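Local coordinates for protein octaprenyl Pyrophosphate Synthase (Helicobacter pylori, PDB 3TC1) that probably builds octaprenyl pyrophosphate by magnesium-dependent head-to-tail condensation of isopentenyl pyrophosphate units onto an allylic pyrophosphate primer, at residues 190-195 / 297-302; 196-201 / 273-278; 203-208 / 215-220. One frame throughout, in Å; residues are numbered along the deposited sequence.

Contact 1 of 3, residues 190-195 / 297-302; sequences LNFGMA and KLAQDV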
loop_
_atom_site.group_PDB
_atom_site.type_symbol
_atom_site.label_atom_id
_atom_site.label_comp_id
_atom_site.label_asym_id
_atom_site.label_seq_id
_atom_site.Cartn_x
_atom_site.Cartn_y
_atom_site.Cartn_z
ATOM N N LEU B 190 19.319 7.783 -11.611
ATOM C CA LEU B 190 18.688 6.951 -12.635
ATOM C C LEU B 190 19.663 5.949 -13.248
ATOM O O LEU B 190 19.356 4.760 -13.374
ATOM C CB LEU B 190 18.104 7.827 -13.747
ATOM C CG LEU B 190 17.361 7.079 -14.857
ATOM C CD1 LEU B 190 16.079 6.476 -14.288
ATOM C CD2 LEU B 190 17.039 8.034 -16.006
ATOM N N ASN B 191 20.837 6.429 -13.641
ATOM C CA ASN B 191 21.826 5.549 -14.240
ATOM C C ASN B 191 22.399 4.552 -13.231
ATOM O O ASN B 191 22.629 3.400 -13.572
ATOM C CB ASN B 191 22.930 6.377 -14.900
ATOM C CG ASN B 191 22.439 7.101 -16.146
ATOM O OD1 ASN B 191 22.112 8.289 -16.108
ATOM N ND2 ASN B 191 22.363 6.377 -17.254
ATOM N N PHE B 192 22.623 4.989 -11.995
ATOM C CA PHE B 192 23.135 4.088 -10.966
ATOM C C PHE B 192 22.109 2.982 -10.745
ATOM O O PHE B 192 22.467 1.820 -10.564
ATOM C CB PHE B 192 23.352 4.828 -9.638
ATOM C CG PHE B 192 23.764 3.923 -8.503
ATOM C CD1 PHE B 192 25.110 3.671 -8.244
ATOM C CD2 PHE B 192 22.803 3.274 -7.729
ATOM C CE1 PHE B 192 25.493 2.784 -7.232
ATOM C CE2 PHE B 192 23.178 2.386 -6.717
ATOM C CZ PHE B 192 24.526 2.141 -6.470
ATOM N N GLY B 193 20.831 3.365 -10.743
ATOM C CA GLY B 193 19.755 2.411 -10.541
ATOM C C GLY B 193 19.664 1.384 -11.656
ATOM O O GLY B 193 19.384 0.212 -11.407
ATOM N N MET B 194 19.889 1.824 -12.889
ATOM C CA MET B 194 19.855 0.919 -14.035
ATOM C C MET B 194 21.003 -0.085 -13.906
ATOM O O MET B 194 20.800 -1.291 -14.043
ATOM C CB MET B 194 19.995 1.705 -15.351
ATOM C CG MET B 194 18.793 2.596 -15.695
ATOM S SD MET B 194 17.237 1.683 -15.869
ATOM C CE MET B 194 17.372 1.085 -17.553
ATOM N N ALA B 195 22.208 0.415 -13.638
ATOM C CA ALA B 195 23.369 -0.462 -13.490
ATOM C C ALA B 195 23.158 -1.425 -12.320
ATOM O O ALA B 195 23.446 -2.620 -12.417
ATOM C CB ALA B 195 24.621 0.360 -13.264
ATOM N N LYS B 297 32.562 6.153 -5.209
ATOM C CA LYS B 297 32.959 4.875 -4.625
ATOM C C LYS B 297 31.873 3.829 -4.873
ATOM O O LYS B 297 32.155 2.721 -5.331
ATOM C CB LYS B 297 33.180 5.049 -3.117
ATOM C CG LYS B 297 33.550 3.800 -2.337
ATOM C CD LYS B 297 34.946 3.297 -2.669
ATOM C CE LYS B 297 35.475 2.355 -1.585
ATOM N NZ LYS B 297 34.553 1.216 -1.330
ATOM N N LEU B 298 30.630 4.196 -4.571
ATOM C CA LEU B 298 29.490 3.297 -4.746
ATOM C C LEU B 298 29.179 2.981 -6.208
ATOM O O LEU B 298 28.787 1.860 -6.536
ATOM C CB LEU B 298 28.244 3.896 -4.083
ATOM C CG LEU B 298 28.303 4.080 -2.565
ATOM C CD1 LEU B 298 27.144 4.945 -2.095
ATOM C CD2 LEU B 298 28.280 2.720 -1.889
ATOM N N ALA B 299 29.340 3.970 -7.081
ATOM C CA ALA B 299 29.064 3.784 -8.499
ATOM C C ALA B 299 30.080 2.860 -9.161
ATOM O O ALA B 299 29.774 2.195 -10.154
ATOM C CB ALA B 299 29.045 5.133 -9.206
ATOM N N GLN B 300 31.290 2.821 -8.613
ATOM C CA GLN B 300 32.342 1.970 -9.158
ATOM C C GLN B 300 32.220 0.562 -8.588
ATOM O O GLN B 300 32.386 -0.425 -9.304
ATOM C CB GLN B 300 33.721 2.541 -8.810
ATOM C CG GLN B 300 33.939 3.967 -9.285
ATOM C CD GLN B 300 35.215 4.582 -8.737
ATOM O OE1 GLN B 300 35.490 4.507 -7.539
ATOM N NE2 GLN B 300 35.995 5.207 -9.612
ATOM N N ASP B 301 31.917 0.483 -7.296
ATOM C CA ASP B 301 31.793 -0.792 -6.598
ATOM C C ASP B 301 30.623 -1.670 -7.030
ATOM O O ASP B 301 30.686 -2.892 -6.906
ATOM C CB ASP B 301 31.711 -0.547 -5.092
ATOM C CG ASP B 301 32.994 0.024 -4.530
ATOM O OD1 ASP B 301 33.896 0.355 -5.332
ATOM O OD2 ASP B 301 33.098 0.145 -3.291
ATOM N N VAL B 302 29.549 -1.066 -7.525
ATOM C CA VAL B 302 28.408 -1.867 -7.953
ATOM C C VAL B 302 28.772 -2.735 -9.154
ATOM O O VAL B 302 28.273 -3.849 -9.302
ATOM C CB VAL B 302 27.195 -0.987 -8.333
ATOM C CG1 VAL B 302 27.645 0.184 -9.189
ATOM C CG2 VAL B 302 26.167 -1.824 -9.095
#
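Packing without hydrogen bonds carries this meeting of helix 182-205 with the end of helix 293-301, and F192 does most of the work. Its CG stands anti to the backbone N (chi1 175°), which swings the ring out toward 297-302 although CB itself does not aim there. The ring arrives edge first: L298 O and the CA of A299 lie near the ring plane, with F192 CE1 3.5 Å from L298 O. The apolar pairs lie on the same rim, F192 CE1 4.3 Å from L298 CB and F192 CD1 4.3 Å from A299 CB. V302 CG1 meets F192 CE1 obliquely at 3.9 Å, while V302 CG2 reaches back toward A195, 4.4 Å from A195 O. The nearest CA pair is F192 and A299, 6.4 Å apart, with a small alanine on the receiving helix.

The polar interaction of note is internal to 297-302: K297 NZ donates to the syn lone pair of D301 OD2 over 2.7 Å, in a salt bridge spanning one turn of the helix on the side remote from F192.

L42 of helix 38-44 packs on both F192 and L298, F188 lies against A299, and A299 O is hydrogen-bonded to S280 OG of helix 268-286, so 297-302 packs against helices 38-44, 182-205 and 268-286 of the all-alpha fold.

Contact 2 of 3, residues 196-201 / 273-278; sequences FQIIDD and LKTAQV. With MG (magnesium ion), chain D.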
loop_
_atom_site.group_PDB
_atom_site.type_symbol
_atom_site.label_atom_id
_atom_site.label_comp_id
_atom_site.label_asym_id
_atom_site.label_seq_id
_atom_site.Cartn_x
_atom_site.Cartn_y
_atom_site.Cartn_z
ATOM N N PHE B 196 22.643 -0.889 -11.220
ATOM C CA PHE B 196 22.393 -1.679 -10.024
ATOM C C PHE B 196 21.497 -2.891 -10.273
ATOM O O PHE B 196 21.809 -3.993 -9.834
ATOM C CB PHE B 196 21.756 -0.810 -8.937
ATOM C CG PHE B 196 21.352 -1.583 -7.714
ATOM C CD1 PHE B 196 22.307 -2.011 -6.796
ATOM C CD2 PHE B 196 20.020 -1.924 -7.502
ATOM C CE1 PHE B 196 21.942 -2.771 -5.687
ATOM C CE2 PHE B 196 19.644 -2.685 -6.394
ATOM C CZ PHE B 196 20.610 -3.107 -5.488
ATOM N N GLN B 197 20.385 -2.694 -10.972
ATOM C CA GLN B 197 19.471 -3.802 -11.225
ATOM C C GLN B 197 20.005 -4.787 -12.261
ATOM O O GLN B 197 19.685 -5.974 -12.213
ATOM C CB GLN B 197 18.100 -3.287 -11.662
ATOM C CG GLN B 197 17.024 -4.373 -11.699
ATOM C CD GLN B 197 16.883 -5.094 -10.369
ATOM O OE1 GLN B 197 16.635 -4.470 -9.334
ATOM N NE2 GLN B 197 17.043 -6.413 -10.387
ATOM N N ILE B 198 20.802 -4.303 -13.207
ATOM C CA ILE B 198 21.369 -5.197 -14.212
ATOM C C ILE B 198 22.357 -6.136 -13.507
ATOM O O ILE B 198 22.348 -7.349 -13.739
ATOM C CB ILE B 198 22.084 -4.401 -15.332
ATOM C CG1 ILE B 198 21.045 -3.644 -16.164
ATOM C CG2 ILE B 198 22.861 -5.348 -16.251
ATOM C CD1 ILE B 198 21.651 -2.636 -17.134
ATOM N N ILE B 199 23.184 -5.574 -12.626
ATOM C CA ILE B 199 24.158 -6.366 -11.878
ATOM C C ILE B 199 23.430 -7.329 -10.942
ATOM O O ILE B 199 23.887 -8.451 -10.696
ATOM C CB ILE B 199 25.105 -5.465 -11.040
ATOM C CG1 ILE B 199 25.997 -4.638 -11.969
ATOM C CG2 ILE B 199 25.940 -6.315 -10.089
ATOM C CD1 ILE B 199 26.844 -5.465 -12.926
ATOM N N ASP B 200 22.294 -6.892 -10.417
ATOM C CA ASP B 200 21.534 -7.753 -9.528
ATOM C C ASP B 200 20.998 -8.941 -10.320
ATOM O O ASP B 200 21.045 -10.080 -9.855
ATOM C CB ASP B 200 20.375 -7.002 -8.896
ATOM C CG ASP B 200 19.569 -7.879 -7.981
ATOM O OD1 ASP B 200 20.060 -8.198 -6.876
ATOM O OD2 ASP B 200 18.454 -8.264 -8.383
ATOM N N ASP B 201 20.494 -8.678 -11.521
ATOM C CA ASP B 201 19.981 -9.758 -12.360
ATOM C C ASP B 201 21.142 -10.666 -12.755
ATOM O O ASP B 201 20.987 -11.881 -12.886
ATOM C CB ASP B 201 19.317 -9.195 -13.623
ATOM C CG ASP B 201 17.982 -8.521 -13.335
ATOM O OD1 ASP B 201 17.521 -8.584 -12.172
ATOM O OD2 ASP B 201 17.387 -7.940 -14.277
ATOM N N LEU B 273 27.473 -7.550 -18.408
ATOM C CA LEU B 273 28.293 -6.670 -17.592
ATOM C C LEU B 273 28.578 -5.348 -18.299
ATOM O O LEU B 273 28.502 -4.283 -17.686
ATOM C CB LEU B 273 29.603 -7.375 -17.227
ATOM C CG LEU B 273 30.598 -6.616 -16.348
ATOM C CD1 LEU B 273 29.911 -6.136 -15.076
ATOM C CD2 LEU B 273 31.773 -7.531 -16.015
ATOM N N LYS B 274 28.907 -5.417 -19.585
ATOM C CA LYS B 274 29.193 -4.213 -20.359
ATOM C C LYS B 274 27.974 -3.296 -20.465
ATOM O O LYS B 274 28.108 -2.073 -20.499
ATOM C CB LYS B 274 29.684 -4.581 -21.760
ATOM C CG LYS B 274 31.065 -5.221 -21.782
ATOM C CD LYS B 274 31.535 -5.458 -23.208
ATOM C CE LYS B 274 32.916 -6.097 -23.243
ATOM N NZ LYS B 274 33.954 -5.213 -22.643
ATOM N N THR B 275 26.782 -3.877 -20.520
ATOM C CA THR B 275 25.575 -3.062 -20.612
ATOM C C THR B 275 25.459 -2.228 -19.337
ATOM O O THR B 275 25.102 -1.051 -19.387
ATOM C CB THR B 275 24.321 -3.948 -20.780
ATOM O OG1 THR B 275 24.509 -4.823 -21.900
ATOM C CG2 THR B 275 23.085 -3.091 -21.020
ATOM N N ALA B 276 25.782 -2.840 -18.199
ATOM C CA ALA B 276 25.731 -2.154 -16.911
ATOM C C ALA B 276 26.816 -1.088 -16.800
ATOM O O ALA B 276 26.581 -0.018 -16.240
ATOM C CB ALA B 276 25.881 -3.160 -15.769
ATOM N N GLN B 277 28.006 -1.387 -17.324
ATOM C CA GLN B 277 29.119 -0.440 -17.275
ATOM C C GLN B 277 28.784 0.862 -18.001
ATOM O O GLN B 277 29.280 1.928 -17.633
ATOM C CB GLN B 277 30.386 -1.068 -17.873
ATOM C CG GLN B 277 30.893 -2.277 -17.087
ATOM C CD GLN B 277 32.163 -2.883 -17.668
ATOM O OE1 GLN B 277 32.258 -3.120 -18.871
ATOM N NE2 GLN B 277 33.139 -3.149 -16.807
ATOM N N VAL B 278 27.952 0.779 -19.035
ATOM C CA VAL B 278 27.557 1.980 -19.764
ATOM C C VAL B 278 26.848 2.905 -18.780
ATOM O O VAL B 278 27.150 4.093 -18.694
ATOM C CB VAL B 278 26.586 1.656 -20.926
ATOM C CG1 VAL B 278 26.054 2.947 -21.533
ATOM C CG2 VAL B 278 27.300 0.833 -21.990
HETATM MG MG MG D . 17.571 -10.293 -8.052
HETATM O O HOH W 1 19.843 -11.309 -8.133
HETATM O O HOH W 2 17.886 -10.348 -5.782
HETATM O O HOH W 3 17.237 -10.430 -10.279
HETATM O O HOH W 4 16.433 -12.355 -8.009
HETATM O O HOH W 5 15.445 -8.968 -8.112
#
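The second aspartate-rich motif of a polyprenyl synthase lies on helix 182-205, within 196-201, where the run D200-D201 begins a DDxxD sequence completed by D204. Its magnesium ion and its packing surface occupy different sides of the same helix. D200 OD2 binds the ion at 2.2 Å, and five waters complete six ligands. With CG anti to the backbone N (chi1 179°), the carboxylate is carried out to the metal. D200 is also tied to the ion's water shell: one metal-bound water donates to its backbone O and another to its OD1. D201 acts in the second shell, its OD1 accepting from a metal-bound water at 2.7 Å. The same oxygen takes a bond from Q197 NE2 at 2.9 Å, the donor standing above the carboxylate plane; D201 OD2 bonds to the hydroxyl of Y155, and Q197 OE1 to that of T163, so the second shell is anchored to helix 152-177.

Facing 273-278, the touching atoms are all aliphatic carbons. The A276 methyl sits between two isoleucines: A276 CB is 3.8 Å from I198 CG2 and 3.8 Å from I199 CD1. I199 is bent at chi2 (-58°), bringing its CD1 to within 3.8 Å of L273 CD1, and the two chains cross obliquely. I198 is extended, so that its CD1 reaches T275 CG2 at 4.2 Å, crossing T275 at about a right angle. T275 OG1 is meanwhile engaged by E271 O within its own helix. The segment axes approach to 8.9 Å and run nearly antiparallel, at -163°. A DDxxD motif on a helix, binding magnesium inside an all-alpha bundle, is characteristic of isoprenyl diphosphate synthases.

Contact 3 of 3, residues 203-208 / 215-220; sequences LDITQD and PNFSDF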
loop_
_atom_site.group_PDB
_atom_site.type_symbol
_atom_site.label_atom_id
_atom_site.label_comp_id
_atom_site.label_asym_id
_atom_site.label_seq_id
_atom_site.Cartn_x
_atom_site.Cartn_y
_atom_site.Cartn_z
ATOM N N LEU B 203 23.914 -11.247 -10.952
ATOM C CA LEU B 203 24.281 -12.030 -9.777
ATOM C C LEU B 203 23.330 -13.186 -9.473
ATOM O O LEU B 203 23.631 -14.047 -8.641
ATOM C CB LEU B 203 24.411 -11.116 -8.558
ATOM C CG LEU B 203 25.634 -10.194 -8.616
ATOM C CD1 LEU B 203 25.632 -9.241 -7.428
ATOM C CD2 LEU B 203 26.901 -11.047 -8.631
ATOM N N ASP B 204 22.185 -13.218 -10.145
ATOM C CA ASP B 204 21.237 -14.302 -9.934
ATOM C C ASP B 204 21.695 -15.532 -10.691
ATOM O O ASP B 204 21.373 -16.665 -10.319
ATOM C CB ASP B 204 19.845 -13.930 -10.445
ATOM C CG ASP B 204 18.824 -15.050 -10.228
ATOM O OD1 ASP B 204 18.538 -15.389 -9.060
ATOM O OD2 ASP B 204 18.303 -15.596 -11.220
ATOM N N ILE B 205 22.458 -15.314 -11.756
ATOM C CA ILE B 205 22.899 -16.435 -12.576
ATOM C C ILE B 205 24.393 -16.644 -12.713
ATOM O O ILE B 205 24.834 -17.487 -13.490
ATOM C CB ILE B 205 22.270 -16.345 -13.985
ATOM C CG1 ILE B 205 22.531 -14.964 -14.605
ATOM C CG2 ILE B 205 20.778 -16.603 -13.889
ATOM C CD1 ILE B 205 23.911 -14.800 -15.214
ATOM N N THR B 206 25.182 -15.889 -11.967
ATOM C CA THR B 206 26.611 -16.071 -12.063
ATOM C C THR B 206 27.288 -15.776 -10.745
ATOM O O THR B 206 26.872 -14.904 -9.980
ATOM C CB THR B 206 27.228 -15.212 -13.192
ATOM O OG1 THR B 206 28.506 -15.759 -13.550
ATOM C CG2 THR B 206 27.395 -13.760 -12.747
ATOM N N GLN B 207 28.351 -16.523 -10.495
ATOM C CA GLN B 207 29.083 -16.397 -9.257
ATOM C C GLN B 207 29.712 -15.074 -8.924
ATOM O O GLN B 207 30.255 -14.354 -9.757
ATOM C CB GLN B 207 30.145 -17.488 -9.146
ATOM C CG GLN B 207 29.626 -18.708 -8.413
ATOM C CD GLN B 207 29.831 -18.643 -6.905
ATOM O OE1 GLN B 207 30.069 -17.578 -6.335
ATOM N NE2 GLN B 207 29.729 -19.796 -6.251
ATOM N N ASP B 208 29.619 -14.799 -7.639
ATOM C CA ASP B 208 30.165 -13.623 -7.014
ATOM C C ASP B 208 31.479 -14.151 -6.470
ATOM O O ASP B 208 31.503 -14.762 -5.418
ATOM C CB ASP B 208 29.232 -13.224 -5.895
ATOM C CG ASP B 208 29.714 -12.037 -5.148
ATOM O OD1 ASP B 208 30.931 -11.754 -5.220
ATOM O OD2 ASP B 208 28.869 -11.398 -4.491
ATOM N N PRO B 215 25.069 -18.903 -6.983
ATOM C CA PRO B 215 23.991 -18.031 -7.461
ATOM C C PRO B 215 22.628 -18.680 -7.206
ATOM O O PRO B 215 22.473 -19.892 -7.362
ATOM C CB PRO B 215 24.315 -17.865 -8.949
ATOM C CG PRO B 215 25.073 -19.128 -9.284
ATOM C CD PRO B 215 25.968 -19.287 -8.083
ATOM N N ASN B 216 21.648 -17.876 -6.805
ATOM C CA ASN B 216 20.317 -18.392 -6.500
ATOM C C ASN B 216 19.552 -18.967 -7.686
ATOM O O ASN B 216 18.766 -19.895 -7.515
ATOM C CB ASN B 216 19.438 -17.306 -5.867
ATOM C CG ASN B 216 20.010 -16.757 -4.569
ATOM O OD1 ASN B 216 20.596 -17.489 -3.770
ATOM N ND2 ASN B 216 19.818 -15.464 -4.346
ATOM N N PHE B 217 19.773 -18.420 -8.878
ATOM C CA PHE B 217 19.035 -18.858 -10.062
ATOM C C PHE B 217 17.546 -18.877 -9.725
ATOM O O PHE B 217 16.848 -19.880 -9.910
ATOM C CB PHE B 217 19.502 -20.239 -10.537
ATOM C CG PHE B 217 20.587 -20.179 -11.578
ATOM C CD1 PHE B 217 21.918 -20.040 -11.211
ATOM C CD2 PHE B 217 20.265 -20.218 -12.935
ATOM C CE1 PHE B 217 22.916 -19.939 -12.177
ATOM C CE2 PHE B 217 21.254 -20.117 -13.909
ATOM C CZ PHE B 217 22.583 -19.977 -13.529
ATOM N N SER B 218 17.072 -17.740 -9.227
ATOM C CA SER B 218 15.679 -17.577 -8.830
ATOM C C SER B 218 14.796 -16.929 -9.893
ATOM O O SER B 218 13.597 -17.192 -9.949
ATOM C CB SER B 218 15.595 -16.711 -7.565
ATOM O OG SER B 218 16.386 -17.234 -6.509
ATOM N N ASP B 219 15.390 -16.087 -10.732
ATOM C CA ASP B 219 14.626 -15.343 -11.728
ATOM C C ASP B 219 13.854 -16.083 -12.816
ATOM O O ASP B 219 12.631 -15.976 -12.875
ATOM C CB ASP B 219 15.520 -14.265 -12.363
ATOM C CG ASP B 219 16.024 -13.248 -11.342
ATOM O OD1 ASP B 219 15.392 -13.115 -10.267
ATOM O OD2 ASP B 219 17.040 -12.574 -11.613
ATOM N N PHE B 220 14.542 -16.823 -13.682
ATOM C CA PHE B 220 13.856 -17.526 -14.772
ATOM C C PHE B 220 12.833 -18.525 -14.227
ATOM O O PHE B 220 11.745 -18.695 -14.788
ATOM C CB PHE B 220 14.879 -18.245 -15.659
ATOM C CG PHE B 220 14.394 -18.506 -17.065
ATOM C CD1 PHE B 220 13.844 -17.476 -17.828
ATOM C CD2 PHE B 220 14.512 -19.770 -17.633
ATOM C CE1 PHE B 220 13.415 -17.701 -19.134
ATOM C CE2 PHE B 220 14.088 -20.007 -18.937
ATOM C CZ PHE B 220 13.535 -18.968 -19.691
HETATM O O HOH W 6 22.246 -15.046 -6.473
HETATM O O HOH W 7 17.469 -17.395 -13.254
HETATM O O HOH W 8 18.707 -13.837 -7.009
#
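D204 OD1 is gripped twice, by S218 N and a water; OD2 likewise by D219 N and a second water, while the D204 carbonyl takes a third N-H. OD1 accepts S218 N at 2.8 Å through its syn lone pair, nearly straight at 168°. OD2 accepts D219 N at 3.0 Å, but that donor stands above the carboxylate plane. A separate water donates to each oxygen; the one on OD2 also accepts from F220 N. D204 O is met by F217 N at 2.8 Å, in the carbonyl plane. With CG anti to the backbone N (chi1 -180°), the acid lies along the 217-219 turn, where the N-H groups of S218 and D219 point at the carboxylate.

D204 is the last acid of the DDxxD motif begun by D200 and D201, and here it pins the loop that follows helix 182-205 back onto the helix end. The carboxylates of D204 and D219 stack with planes 27° apart, OD2 to OD2 3.3 Å. Two like charges this close would be expected to raise the proton affinity of one of them, and the N-H donors at D204 probably offset part of that cost. The D219 side chain lies about 4 Å from the bound magnesium, whose positive charge could also ease the repulsion.

Beside the polar grip, I205 covers one face of the F217 ring: I205 CG2 stands 3.8 Å from the ring centroid in a CH-pi contact, offset toward the rim. F217 has a left-handed backbone conformation at this turn. P215 CB rests on D204 O at 3.5 Å, and P215 CD meets Q207 CG. Y229 of helix 227-233 packs against both I205 and F217, and its ring stacks with that of F220.

How the contacts relate
Helix 182-205 supplies the first segment of all three contacts, in the order 190-195, 196-201 and 203-208 toward its C-terminal end. Contact 3 closes the shortest loop, folding 215-220 back just beyond the helix. Contact 2 closes a wider one that encloses contact 3 and returns through helix 268-286; contact 1, made by helix 293-301, encloses both. None cross. Contacts 1 and 2 touch, V302 packing on I199 and F196, so the last two helices lie on adjoining parts of the same helix. Contacts 2 and 3 meet at the acidic end, where D201 and D219 bring like charges close together near the magnesium.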